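Local coordinates for Ice-binding protein 1 (Shewanella frigidimarina, PDB 6BG8) that adsorbs its bacterium onto ice as a cell-surface adhesin and inhibits the growth of ice crystals, lowering the freezing point of water below its melting point, at residues G9-F14 / R219-T224; G36-A41 / Q90-L95; T141-G146 / V172-A177; N161-A166 / K189-T194; V210-N215 / T228-A233. One frame throughout, in Å; residues are numbered along the deposited sequence. Where two conformers were deposited one is given.

Contact 1: residues G9-F14 / R219-T224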
# COMPACT_ATOMS: atom_id res chain seq x y z
N GLY A 9 -11.39 5.87 4.00
CA GLY A 9 -11.74 7.27 3.91
C GLY A 9 -11.11 7.89 2.69
O GLY A 9 -11.13 7.32 1.59
N GLU A 10 -10.49 9.06 2.89
CA GLU A 10 -9.94 9.80 1.76
C GLU A 10 -8.76 9.09 1.12
O GLU A 10 -8.48 9.30 -0.07
CB GLU A 10 -9.50 11.19 2.23
CG GLU A 10 -9.14 12.13 1.08
CD GLU A 10 -10.35 12.48 0.24
OE1 GLU A 10 -11.44 12.68 0.81
OE2 GLU A 10 -10.22 12.54 -1.00
N VAL A 11 -8.04 8.25 1.87
CA VAL A 11 -6.81 7.69 1.30
C VAL A 11 -7.07 6.51 0.37
O VAL A 11 -6.12 6.00 -0.22
CB VAL A 11 -5.79 7.31 2.39
CG1 VAL A 11 -5.63 8.46 3.39
CG2 VAL A 11 -6.16 6.00 3.09
N ALA A 12 -8.33 6.09 0.21
CA ALA A 12 -8.66 5.10 -0.83
C ALA A 12 -8.24 5.57 -2.21
O ALA A 12 -7.98 4.75 -3.10
CB ALA A 12 -10.15 4.80 -0.81
N ARG A 13 -8.15 6.89 -2.42
CA ARG A 13 -7.80 7.43 -3.73
C ARG A 13 -6.34 7.21 -4.09
O ARG A 13 -5.97 7.35 -5.26
CB ARG A 13 -8.08 8.93 -3.78
CG ARG A 13 -7.18 9.72 -2.85
CD ARG A 13 -7.65 11.15 -2.71
NE ARG A 13 -7.56 11.81 -4.01
CZ ARG A 13 -8.42 12.72 -4.46
NH1 ARG A 13 -9.44 13.11 -3.72
NH2 ARG A 13 -8.24 13.23 -5.67
N PHE A 14 -5.48 6.92 -3.12
CA PHE A 14 -4.05 6.88 -3.37
C PHE A 14 -3.60 5.49 -3.80
O PHE A 14 -4.00 4.49 -3.20
CB PHE A 14 -3.26 7.30 -2.14
CG PHE A 14 -3.42 8.74 -1.78
CD1 PHE A 14 -2.73 9.74 -2.47
CD2 PHE A 14 -4.27 9.11 -0.74
CE1 PHE A 14 -2.89 11.08 -2.12
CE2 PHE A 14 -4.43 10.45 -0.39
CZ PHE A 14 -3.74 11.44 -1.08
N ARG A 219 -2.05 -0.96 -2.83
CA ARG A 219 -1.71 0.40 -2.40
C ARG A 219 -0.47 0.33 -1.53
O ARG A 219 -0.23 -0.67 -0.86
CB ARG A 219 -2.85 1.03 -1.60
CG ARG A 219 -4.11 1.35 -2.38
CD ARG A 219 -5.14 2.02 -1.47
NE ARG A 219 -6.36 2.38 -2.18
CZ ARG A 219 -7.34 1.52 -2.43
NH1 ARG A 219 -7.25 0.26 -2.03
NH2 ARG A 219 -8.43 1.93 -3.07
N LEU A 220 0.32 1.41 -1.52
CA LEU A 220 1.55 1.48 -0.73
C LEU A 220 1.51 2.71 0.18
O LEU A 220 1.61 3.83 -0.31
CB LEU A 220 2.77 1.52 -1.64
CG LEU A 220 2.86 0.33 -2.60
CD1 LEU A 220 3.98 0.52 -3.61
CD2 LEU A 220 3.04 -0.98 -1.81
N PHE A 221 1.39 2.48 1.49
CA PHE A 221 1.33 3.55 2.49
C PHE A 221 2.53 3.44 3.42
O PHE A 221 2.79 2.37 3.98
CB PHE A 221 0.05 3.46 3.34
CG PHE A 221 -1.23 3.65 2.57
CD1 PHE A 221 -1.67 4.91 2.22
CD2 PHE A 221 -2.02 2.55 2.25
CE1 PHE A 221 -2.85 5.08 1.52
CE2 PHE A 221 -3.21 2.72 1.54
CZ PHE A 221 -3.63 3.98 1.18
N ALA A 222 3.23 4.56 3.63
CA ALA A 222 4.26 4.66 4.66
C ALA A 222 3.80 5.71 5.66
O ALA A 222 3.77 6.90 5.34
CB ALA A 222 5.62 5.01 4.05
N VAL A 223 3.41 5.28 6.86
CA VAL A 223 2.73 6.18 7.78
C VAL A 223 3.66 7.28 8.27
O VAL A 223 3.25 8.44 8.39
CB VAL A 223 2.11 5.40 8.95
CG1 VAL A 223 1.44 6.37 9.94
CG2 VAL A 223 1.10 4.38 8.44
N THR A 224 4.92 6.95 8.59
CA THR A 224 5.83 7.93 9.16
C THR A 224 7.06 8.22 8.33
O THR A 224 7.79 9.16 8.66
CB THR A 224 6.29 7.53 10.57
OG1 THR A 224 7.13 6.36 10.50
CG2 THR A 224 5.10 7.25 11.47

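Contact 2: residues G36-A41 / Q90-L95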
# COMPACT_ATOMS: atom_id res chain seq x y z
N GLY A 36 0.69 10.95 -2.89
CA GLY A 36 0.67 12.01 -1.91
C GLY A 36 1.82 11.96 -0.93
O GLY A 36 2.24 10.87 -0.53
N ILE A 37 2.34 13.13 -0.57
CA ILE A 37 3.27 13.30 0.54
C ILE A 37 2.57 14.19 1.57
O ILE A 37 2.02 15.24 1.22
CB ILE A 37 4.60 13.93 0.07
CG1 ILE A 37 5.28 13.02 -0.96
CG2 ILE A 37 5.50 14.19 1.27
CD1 ILE A 37 6.53 13.64 -1.62
N LEU A 38 2.57 13.75 2.82
CA LEU A 38 1.74 14.40 3.84
C LEU A 38 2.48 15.46 4.64
O LEU A 38 1.85 16.44 5.06
CB LEU A 38 1.18 13.36 4.82
CG LEU A 38 0.27 12.27 4.27
CD1 LEU A 38 0.07 11.19 5.32
CD2 LEU A 38 -1.08 12.81 3.82
N ASP A 39 3.78 15.28 4.90
CA ASP A 39 4.45 16.09 5.91
C ASP A 39 5.72 16.74 5.39
O ASP A 39 6.56 17.16 6.20
CB ASP A 39 4.76 15.26 7.16
CG ASP A 39 3.51 14.68 7.79
OD1 ASP A 39 2.63 15.48 8.18
OD2 ASP A 39 3.42 13.44 7.89
N GLN A 40 5.90 16.81 4.07
CA GLN A 40 7.00 17.55 3.45
C GLN A 40 6.50 18.14 2.14
O GLN A 40 5.45 17.75 1.61
CB GLN A 40 8.23 16.67 3.20
CG GLN A 40 8.86 16.03 4.44
CD GLN A 40 9.64 17.01 5.32
OE1 GLN A 40 9.72 18.20 5.02
NE2 GLN A 40 10.22 16.50 6.41
N ALA A 41 7.27 19.08 1.61
CA ALA A 41 6.92 19.75 0.36
C ALA A 41 7.13 18.84 -0.85
O ALA A 41 7.76 17.78 -0.77
CB ALA A 41 7.74 21.03 0.19
N GLN A 90 -7.12 15.79 6.02
CA GLN A 90 -8.03 14.65 6.07
C GLN A 90 -7.33 13.38 5.65
O GLN A 90 -7.57 12.31 6.23
CB GLN A 90 -9.27 14.90 5.21
CG GLN A 90 -10.40 13.94 5.53
CD GLN A 90 -10.87 14.10 6.97
OE1 GLN A 90 -11.32 15.18 7.37
NE2 GLN A 90 -10.76 13.04 7.76
N SER A 91 -6.44 13.46 4.66
CA SER A 91 -5.70 12.28 4.24
C SER A 91 -4.81 11.78 5.37
O SER A 91 -4.74 10.57 5.64
CB SER A 91 -4.88 12.59 2.99
OG SER A 91 -5.75 12.84 1.89
N ARG A 92 -4.13 12.70 6.06
CA ARG A 92 -3.26 12.30 7.17
C ARG A 92 -4.07 11.62 8.27
O ARG A 92 -3.67 10.58 8.79
CB ARG A 92 -2.50 13.52 7.72
CG ARG A 92 -1.46 13.17 8.78
CD ARG A 92 -0.86 14.41 9.45
NE ARG A 92 -0.19 15.32 8.52
CZ ARG A 92 -0.71 16.48 8.11
NH1 ARG A 92 -1.92 16.84 8.52
NH2 ARG A 92 -0.04 17.26 7.26
N THR A 93 -5.22 12.20 8.63
CA THR A 93 -6.04 11.62 9.68
C THR A 93 -6.55 10.24 9.27
O THR A 93 -6.47 9.28 10.04
CB THR A 93 -7.21 12.56 10.00
OG1 THR A 93 -6.69 13.78 10.54
CG2 THR A 93 -8.18 11.94 11.00
N ASP A 94 -7.07 10.13 8.04
CA ASP A 94 -7.65 8.86 7.61
C ASP A 94 -6.60 7.76 7.47
O ASP A 94 -6.91 6.59 7.71
CB ASP A 94 -8.42 9.05 6.30
CG ASP A 94 -9.67 9.90 6.48
OD1 ASP A 94 -9.97 10.30 7.63
OD2 ASP A 94 -10.35 10.18 5.47
N LEU A 95 -5.37 8.11 7.11
CA LEU A 95 -4.31 7.11 7.11
C LEU A 95 -4.10 6.57 8.52
O LEU A 95 -4.01 5.36 8.72
CB LEU A 95 -3.00 7.70 6.57
CG LEU A 95 -1.77 6.80 6.59
CD1 LEU A 95 -2.05 5.46 5.88
CD2 LEU A 95 -0.60 7.50 5.91

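Contact 3: residues T141-G146 / V172-A177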
# COMPACT_ATOMS: atom_id res chain seq x y z
N THR A 141 5.71 -19.32 -3.38
CA THR A 141 4.56 -18.48 -3.63
C THR A 141 3.60 -18.57 -2.45
O THR A 141 3.37 -19.65 -1.91
CB THR A 141 3.85 -18.93 -4.90
OG1 THR A 141 4.70 -18.69 -6.03
CG2 THR A 141 2.53 -18.19 -5.09
N LEU A 142 3.03 -17.43 -2.07
CA LEU A 142 1.89 -17.42 -1.16
C LEU A 142 0.62 -17.38 -2.00
O LEU A 142 0.43 -16.47 -2.81
CB LEU A 142 1.95 -16.21 -0.22
CG LEU A 142 0.67 -15.97 0.59
CD1 LEU A 142 0.38 -17.15 1.53
CD2 LEU A 142 0.77 -14.65 1.37
N THR A 143 -0.24 -18.39 -1.84
CA THR A 143 -1.52 -18.43 -2.53
C THR A 143 -2.61 -18.03 -1.55
O THR A 143 -2.71 -18.60 -0.46
CB THR A 143 -1.79 -19.82 -3.11
OG1 THR A 143 -0.74 -20.14 -4.05
CG2 THR A 143 -3.14 -19.84 -3.84
N LEU A 144 -3.42 -17.04 -1.92
CA LEU A 144 -4.52 -16.59 -1.07
C LEU A 144 -5.82 -17.06 -1.70
O LEU A 144 -6.12 -16.73 -2.86
CB LEU A 144 -4.49 -15.07 -0.89
CG LEU A 144 -3.23 -14.58 -0.14
CD1 LEU A 144 -3.16 -13.05 -0.06
CD2 LEU A 144 -3.08 -15.22 1.24
N ASP A 145 -6.59 -17.85 -0.94
CA ASP A 145 -7.72 -18.63 -1.43
C ASP A 145 -8.99 -18.01 -0.86
O ASP A 145 -9.28 -18.17 0.34
CB ASP A 145 -7.57 -20.09 -1.01
CG ASP A 145 -8.69 -21.01 -1.51
OD1 ASP A 145 -9.72 -20.53 -2.04
OD2 ASP A 145 -8.53 -22.23 -1.36
N GLY A 146 -9.76 -17.34 -1.71
CA GLY A 146 -11.00 -16.74 -1.27
C GLY A 146 -12.16 -17.69 -1.09
O GLY A 146 -13.25 -17.24 -0.73
N VAL A 172 -0.15 -15.19 -5.29
CA VAL A 172 -1.14 -15.61 -6.27
C VAL A 172 -2.51 -15.62 -5.60
O VAL A 172 -2.65 -16.08 -4.46
CB VAL A 172 -0.79 -17.00 -6.85
CG1 VAL A 172 -1.94 -17.54 -7.71
CG2 VAL A 172 0.48 -16.92 -7.66
N LEU A 173 -3.51 -15.13 -6.31
CA LEU A 173 -4.88 -15.05 -5.80
C LEU A 173 -5.74 -16.06 -6.54
O LEU A 173 -5.69 -16.14 -7.78
CB LEU A 173 -5.44 -13.64 -5.97
CG LEU A 173 -4.53 -12.51 -5.48
CD1 LEU A 173 -5.28 -11.18 -5.55
CD2 LEU A 173 -4.06 -12.80 -4.06
N ILE A 174 -6.52 -16.84 -5.79
CA ILE A 174 -7.43 -17.81 -6.37
C ILE A 174 -8.80 -17.71 -5.71
O ILE A 174 -8.94 -17.21 -4.58
CB ILE A 174 -6.91 -19.26 -6.27
CG1 ILE A 174 -6.79 -19.69 -4.80
CG2 ILE A 174 -5.61 -19.44 -7.07
CD1 ILE A 174 -6.56 -21.17 -4.65
N ASN A 175 -9.81 -18.19 -6.43
CA ASN A 175 -11.14 -18.47 -5.88
C ASN A 175 -11.78 -17.24 -5.23
O ASN A 175 -12.31 -17.30 -4.13
CB ASN A 175 -11.08 -19.64 -4.88
CG ASN A 175 -10.50 -20.92 -5.50
OD1 ASN A 175 -10.51 -21.08 -6.72
ND2 ASN A 175 -10.03 -21.82 -4.66
N GLY A 176 -11.72 -16.11 -5.94
CA GLY A 176 -12.39 -14.90 -5.51
C GLY A 176 -11.51 -13.91 -4.77
O GLY A 176 -11.92 -12.76 -4.59
N ALA A 177 -10.34 -14.33 -4.31
CA ALA A 177 -9.46 -13.41 -3.60
C ALA A 177 -9.08 -12.25 -4.52
O ALA A 177 -8.72 -12.45 -5.68
CB ALA A 177 -8.21 -14.13 -3.11

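Contact 4: residues N161-A166 / K189-T194. With PO4 (phosphate ion), chain H.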
# COMPACT_ATOMS: atom_id res chain seq x y z
N ASN A 161 9.04 -6.51 10.59
CA ASN A 161 9.07 -6.20 9.17
C ASN A 161 8.34 -7.28 8.36
O ASN A 161 8.05 -8.37 8.85
CB ASN A 161 10.51 -6.10 8.67
CG ASN A 161 11.35 -5.12 9.46
OD1 ASN A 161 10.89 -4.03 9.81
ND2 ASN A 161 12.60 -5.49 9.73
N LEU A 162 8.06 -6.96 7.10
CA LEU A 162 7.60 -7.91 6.09
C LEU A 162 8.52 -7.79 4.89
O LEU A 162 8.69 -6.69 4.36
CB LEU A 162 6.15 -7.65 5.66
CG LEU A 162 5.67 -8.40 4.40
CD1 LEU A 162 5.68 -9.92 4.60
CD2 LEU A 162 4.30 -7.95 3.92
N THR A 163 9.10 -8.91 4.47
CA THR A 163 10.05 -8.92 3.35
C THR A 163 9.76 -10.10 2.43
O THR A 163 9.81 -11.25 2.85
CB THR A 163 11.49 -9.03 3.86
OG1 THR A 163 11.75 -7.98 4.80
CG2 THR A 163 12.48 -8.90 2.70
N SER A 164 9.47 -9.81 1.16
CA SER A 164 9.41 -10.87 0.16
C SER A 164 10.69 -10.83 -0.66
O SER A 164 11.35 -9.79 -0.76
CB SER A 164 8.18 -10.73 -0.75
OG SER A 164 8.20 -9.52 -1.49
N GLY A 165 11.07 -11.98 -1.19
CA GLY A 165 12.30 -12.04 -1.95
C GLY A 165 12.55 -13.41 -2.53
O GLY A 165 11.67 -14.28 -2.55
N ALA A 166 13.78 -13.58 -3.02
CA ALA A 166 14.17 -14.77 -3.75
C ALA A 166 14.33 -15.97 -2.82
O ALA A 166 14.68 -15.81 -1.64
CB ALA A 166 15.48 -14.51 -4.50
N LYS A 189 9.08 -2.06 8.61
CA LYS A 189 9.00 -1.73 7.19
C LYS A 189 8.45 -2.90 6.39
O LYS A 189 8.47 -4.05 6.83
CB LYS A 189 10.37 -1.34 6.65
CG LYS A 189 11.38 -2.47 6.63
CD LYS A 189 12.70 -1.99 6.03
CE LYS A 189 13.78 -3.06 6.18
NZ LYS A 189 15.13 -2.56 5.78
N THR A 190 7.98 -2.59 5.19
CA THR A 190 7.60 -3.60 4.20
C THR A 190 8.54 -3.49 3.00
O THR A 190 8.71 -2.40 2.43
CB THR A 190 6.15 -3.44 3.76
OG1 THR A 190 5.28 -3.70 4.87
CG2 THR A 190 5.81 -4.41 2.63
N VAL A 191 9.16 -4.61 2.64
CA VAL A 191 10.13 -4.68 1.55
C VAL A 191 9.64 -5.73 0.57
O VAL A 191 9.40 -6.88 0.95
CB VAL A 191 11.54 -5.01 2.07
CG1 VAL A 191 12.52 -5.10 0.92
CG2 VAL A 191 11.99 -3.98 3.09
N ILE A 192 9.47 -5.34 -0.69
CA ILE A 192 8.92 -6.21 -1.73
C ILE A 192 10.05 -6.59 -2.68
O ILE A 192 10.74 -5.72 -3.21
CB ILE A 192 7.76 -5.50 -2.45
CG1 ILE A 192 6.62 -5.30 -1.44
CG2 ILE A 192 7.29 -6.30 -3.65
CD1 ILE A 192 5.51 -4.37 -1.91
N GLY A 193 10.24 -7.90 -2.89
CA GLY A 193 11.45 -8.38 -3.54
C GLY A 193 11.48 -8.14 -5.04
O GLY A 193 10.46 -7.97 -5.70
N THR A 194 12.71 -8.13 -5.59
CA THR A 194 12.91 -7.88 -7.01
C THR A 194 12.06 -8.82 -7.86
O THR A 194 11.97 -10.01 -7.59
CB THR A 194 14.38 -8.06 -7.41
OG1 THR A 194 14.78 -9.42 -7.21
CG2 THR A 194 15.30 -7.13 -6.62
P PO4 H . 15.59 -9.99 -3.69
O1 PO4 H . 15.42 -11.03 -2.60
O2 PO4 H . 17.01 -9.49 -3.70
O3 PO4 H . 14.69 -8.80 -3.42
O4 PO4 H . 15.25 -10.64 -5.01

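Contact 5: residues V210-N215 / T228-A233. With PO4 (phosphate ion), chain H.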
# COMPACT_ATOMS: atom_id res chain seq x y z
N VAL A 210 10.07 -1.00 -2.46
CA VAL A 210 9.75 -1.94 -3.53
C VAL A 210 10.99 -2.10 -4.39
O VAL A 210 11.52 -1.12 -4.93
CB VAL A 210 8.55 -1.44 -4.37
CG1 VAL A 210 8.04 -2.56 -5.27
CG2 VAL A 210 7.44 -0.91 -3.45
N ARG A 211 11.47 -3.33 -4.52
CA ARG A 211 12.77 -3.56 -5.14
C ARG A 211 12.61 -3.79 -6.64
O ARG A 211 11.51 -3.96 -7.16
CB ARG A 211 13.48 -4.72 -4.43
CG ARG A 211 13.88 -4.32 -3.00
CD ARG A 211 14.25 -5.48 -2.11
NE ARG A 211 15.38 -6.27 -2.61
CZ ARG A 211 16.66 -5.93 -2.46
NH1 ARG A 211 16.98 -4.79 -1.85
NH2 ARG A 211 17.60 -6.72 -2.94
N THR A 212 13.75 -3.75 -7.34
CA THR A 212 13.84 -3.69 -8.79
C THR A 212 12.82 -4.58 -9.50
O THR A 212 12.85 -5.80 -9.35
CB THR A 212 15.26 -4.10 -9.21
OG1 THR A 212 16.21 -3.51 -8.30
CG2 THR A 212 15.55 -3.62 -10.61
N GLY A 213 11.94 -3.98 -10.29
CA GLY A 213 11.10 -4.73 -11.21
C GLY A 213 9.87 -5.38 -10.63
O GLY A 213 9.10 -5.98 -11.38
N ALA A 214 9.64 -5.28 -9.32
CA ALA A 214 8.44 -5.88 -8.75
C ALA A 214 7.17 -5.22 -9.30
O ALA A 214 7.17 -4.04 -9.67
CB ALA A 214 8.45 -5.77 -7.22
N ASN A 215 6.11 -6.02 -9.38
CA ASN A 215 4.79 -5.60 -9.81
C ASN A 215 3.86 -5.56 -8.60
O ASN A 215 3.71 -6.57 -7.91
CB ASN A 215 4.24 -6.56 -10.86
CG ASN A 215 2.97 -6.06 -11.52
OD1 ASN A 215 1.93 -5.92 -10.87
ND2 ASN A 215 3.04 -5.80 -12.82
N THR A 228 9.58 3.95 -1.46
CA THR A 228 10.58 3.99 -2.52
C THR A 228 10.29 2.90 -3.54
O THR A 228 9.95 1.77 -3.18
CB THR A 228 12.02 3.82 -1.97
OG1 THR A 228 12.24 2.47 -1.52
CG2 THR A 228 12.27 4.80 -0.84
N LEU A 229 10.41 3.27 -4.82
CA LEU A 229 10.25 2.39 -5.96
C LEU A 229 11.57 2.24 -6.70
O LEU A 229 12.38 3.17 -6.76
CB LEU A 229 9.21 2.91 -6.95
CG LEU A 229 7.81 3.22 -6.46
CD1 LEU A 229 6.95 3.52 -7.68
CD2 LEU A 229 7.27 2.03 -5.67
N ASP A 230 11.75 1.08 -7.30
CA ASP A 230 12.86 0.80 -8.21
C ASP A 230 12.25 0.12 -9.44
O ASP A 230 12.06 -1.10 -9.45
CB ASP A 230 13.92 -0.05 -7.52
CG ASP A 230 15.15 -0.29 -8.38
OD1 ASP A 230 15.19 0.18 -9.55
OD2 ASP A 230 16.09 -0.95 -7.89
N ALA A 231 11.91 0.92 -10.45
CA ALA A 231 11.41 0.41 -11.73
C ALA A 231 10.23 -0.56 -11.54
O ALA A 231 10.27 -1.72 -11.96
CB ALA A 231 12.54 -0.27 -12.52
N ASN A 232 9.17 -0.06 -10.91
CA ASN A 232 8.04 -0.91 -10.57
C ASN A 232 6.79 -0.52 -11.35
O ASN A 232 6.56 0.65 -11.63
CB ASN A 232 7.71 -0.81 -9.08
CG ASN A 232 8.89 -1.11 -8.21
OD1 ASN A 232 9.33 -0.27 -7.42
ND2 ASN A 232 9.44 -2.31 -8.36
N ALA A 233 5.99 -1.52 -11.67
CA ALA A 233 4.63 -1.31 -12.14
C ALA A 233 3.70 -1.39 -10.94
O ALA A 233 3.57 -2.44 -10.31
CB ALA A 233 4.24 -2.34 -13.19
P PO4 H . 15.59 -9.99 -3.69
O1 PO4 H . 15.42 -11.03 -2.60
O2 PO4 H . 17.01 -9.49 -3.70
O3 PO4 H . 14.69 -8.80 -3.42
O4 PO4 H . 15.25 -10.64 -5.01
O HOH W 1 12.90 0.77 -3.48
O HOH W 2 15.78 -2.26 -5.44
O HOH W 3 7.08 -4.44 -12.76

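Contact 1: residues G9-F14 / R219-T224
Phe14, the first residue of strand 14-18, and Arg219, opening strand 219-222, bring the backbones closest, 7.0 Å between their CA atoms, where the 3-10 turn 10-13 reaches the strand. Arg219 does most of the joining. Its chain is extended from CG to NE, and both CG and CD pass 3.2 Å from Phe14 O before the guanidinium takes Ala12 O side-on. NH2 meets Ala12 O at 2.9 Å in the carbonyl plane, on a lone pair, while NE reaches the same Ala12 O at 3.0 Å from above that plane. Neither bond is straight, with N-H...O angles of 148° and 142°, as expected when two neighbouring N-H groups converge on one oxygen. A long side chain with donors along its edge suits this place, and NH1 is bonded in turn to Asn201 OD1, so the flat group is held at two points. Val11 and Phe221 supply the apolar half: Val11 CG2 lies 3.8 Å from Phe221 CZ, the two side chains crossing obliquely, and Val11 O sits at the ring edge, 3.5 Å from Phe221 CZ. A flat aromatic ring suits this place because its edge meets Val11 while it also stacks with Phe203. The Phe14 ring leads away to Phe87 and Ser91 of helix 84-103, while Val11 and Phe221 both touch Leu17 of strand 14-18, the neighbour that strand 219-222 pairs with in parallel.

Contact 2: residues G36-A41 / Q90-L95
Leu38, just past the end of strand 34-37, points into the side of helix 84-103, which runs beside the beta-solenoid in the DUF3494 ice-binding fold. The leucine puts its two branches to different uses. CD1 meets Leu95, 3.8 Å from Leu95 CD2, the two side chains lying aslant each other, and CD2 rests against the previous turn of the helix, 3.9 Å from Ser91 CB. CD1 also approaches the helix backbone, 4.0 Å from Arg92 CA. A branched apolar residue is well suited to span the gap between one helical turn and the next, and Leu38 and Leu95 share Leu17 of strand 14-18 beneath them. Ser91, small enough to let the leucine come close, turns its OG to Phe87 O within the helix.

On its partly exposed side the contact becomes ionic. Arg92 carries CG anti to its backbone N (chi1 -174°), and a bend at chi3 (-59°) brings NE round toward Asp39. The carboxylate and guanidinium planes are 26° apart, so the salt bridge is not flat: NE holds Asp39 OD1 at 2.8 Å, while NH2 makes only a weak bond to the same OD1, at 3.3 Å. Asp39 OD2 is taken by Ser19 OG, and Arg92 NH1 by Asn89 OD1 one helical turn back, so each charged group has a second partner. Arg92 NH2 also makes a hydrogen bond of 3.0 Å to Leu38 O, from above the plane of that carbonyl.

Contact 3: residues T141-G146 / V172-A177
Leu144 and Leu173 lie side by side on the buried face of two parallel strands, 142-145 and 172-174, with Leu173 CD2 3.9 Å from Leu144 CB. This face is packed under strands 154-158 and 182-186, and Ala177 CB comes within 3.3 Å of Leu144 O. Between the strands runs a regular backbone ladder, such as Leu144 N to Val172 O at 2.8 Å. At its end Ile174 O is gripped from opposite faces, by Gly146 N across the strands and by Ala177 N, which closes a type I' turn. Asn175 and Gly176 suit that turn because both tolerate positive phi, and Gly146 lets Asn175 O come to 3.1 Å from Gly146 C, where a side chain would collide with it.

The side of Thr143, Asp145 and Val172 is more open to solvent, although Thr141 CG2 and Val172 CG2 still close to 3.5 Å. Thr143 CG2 meets Ile174 CD1 at 3.8 Å, the side chains crossing at about a right angle. Asn175 ND2 bonds Asp145 OD1 at 2.9 Å from above the carboxylate plane, the amide and carboxylate planes standing 65° apart; Asp145 OD1 also accepts from Glu147 N. Parallel, in-register rungs like these, continued by strand 122-125, are typical of a beta-solenoid.

Contact 4: residues N161-A166 / K189-T194
Asn161 reaches across to Lys189 at the start of two parallel strands, 162-164 and 190-192. Its CB lies 3.4 Å from Lys189 O. CG, set beside its own backbone N (chi1 -54°), comes within 3.9 Å of Lys189 CG, and at the tip OD1 accepts a hydrogen bond from Lys189 N at 2.9 Å, the donor tilted from the plane of the amide carbonyl. An asparagine suits this place because its side-chain carbonyl adds one more rung below the backbone ladder, which continues with Leu162 N to Lys189 O and Val191 N to Leu162 O. The strand axes are only 5° from parallel, as expected for successive coils of the beta-solenoid. Side chains pair in register: Leu162 and Thr190 point inward together, with Leu162 CD2 4.1 Å from Thr190 CG2, and Thr163 and Val191 share the other face. Where the ladder ends, Ser164 substitutes its hydroxyl for a carbonyl: with chi1 at 62°, OG stands between its backbone N and carbonyl carbon and accepts a bond from Gly193 N at 3.0 Å. The glycines bring the chains close, Gly165 CA being 4.1 Å from Gly193 CA. A phosphate ion, probably from the crystallisation liquor, bridges the loops, bound by Ala166 N, Thr194 N and Thr194 OG1, the last 2.6 Å from its O4.

Contact 5: residues V210-N215 / T228-A233
Arg211 O is gripped by two donors, Asn232 ND2 at 2.9 Å from across the contact and Ala214 N at 3.1 Å, which closes the type II turn 211-214. Asn232 suits this place because its amide serves both segments: ND2 also bonds Ala214 O at 3.1 Å, while OD1 takes Asp230 N at 2.8 Å and so fixes which way the amide faces. Val210 lies against it, CG1 3.4 Å from Asn232 CG. Gly213, at a turn position with phi of 81° where glycine is at ease, gives its N to Asp230 O.

Thr212 and Asp230 lie side by side, pointing the same way. Thr212 OG1 donates to Asp230 OD2 at 2.6 Å from well above the carboxylate plane, and a water joins Thr212 N to that same OD2. Thr212 is probably an ice-binding residue, the first of the T-A/G-X-T/N motif that ends at Asn215; the bond would hold its hydroxyl in a set direction. Arg211 points away, its NE and NH2 bound to a phosphate ion. Beneath the turn Val210 CG2 meets Leu229 CD2 at 3.7 Å. Here strand 208-210 lies between strands 190-192 and 226-229, with Val210 also on Ile192 and Leu229 touching Thr24 of strand 21-24.

The five contacts are spread along one solenoid domain, the C-terminal ice-binding part of a longer adhesin. Contact 1 spans nearly the whole chain, from 9-14 to 219-224, and encloses contacts 2, 3 and 4. Contacts 1 and 2, with centres about 8 Å apart, meet through Glu10 and Asp94 and join helix 84-103 to the strands. Contact 3 lies on the far side of the chain's centre, its centre about 32 Å from that of contact 2. Contacts 4 and 5 belong to one parallel sheet, centres about 11 Å apart, and share the phosphate; Leu220 of contact 1 packs on Ile192 and Val210 of that sheet. The solenoid thus carries, on one framework, the flanking helix and the Thr212 motif that probably meets ice.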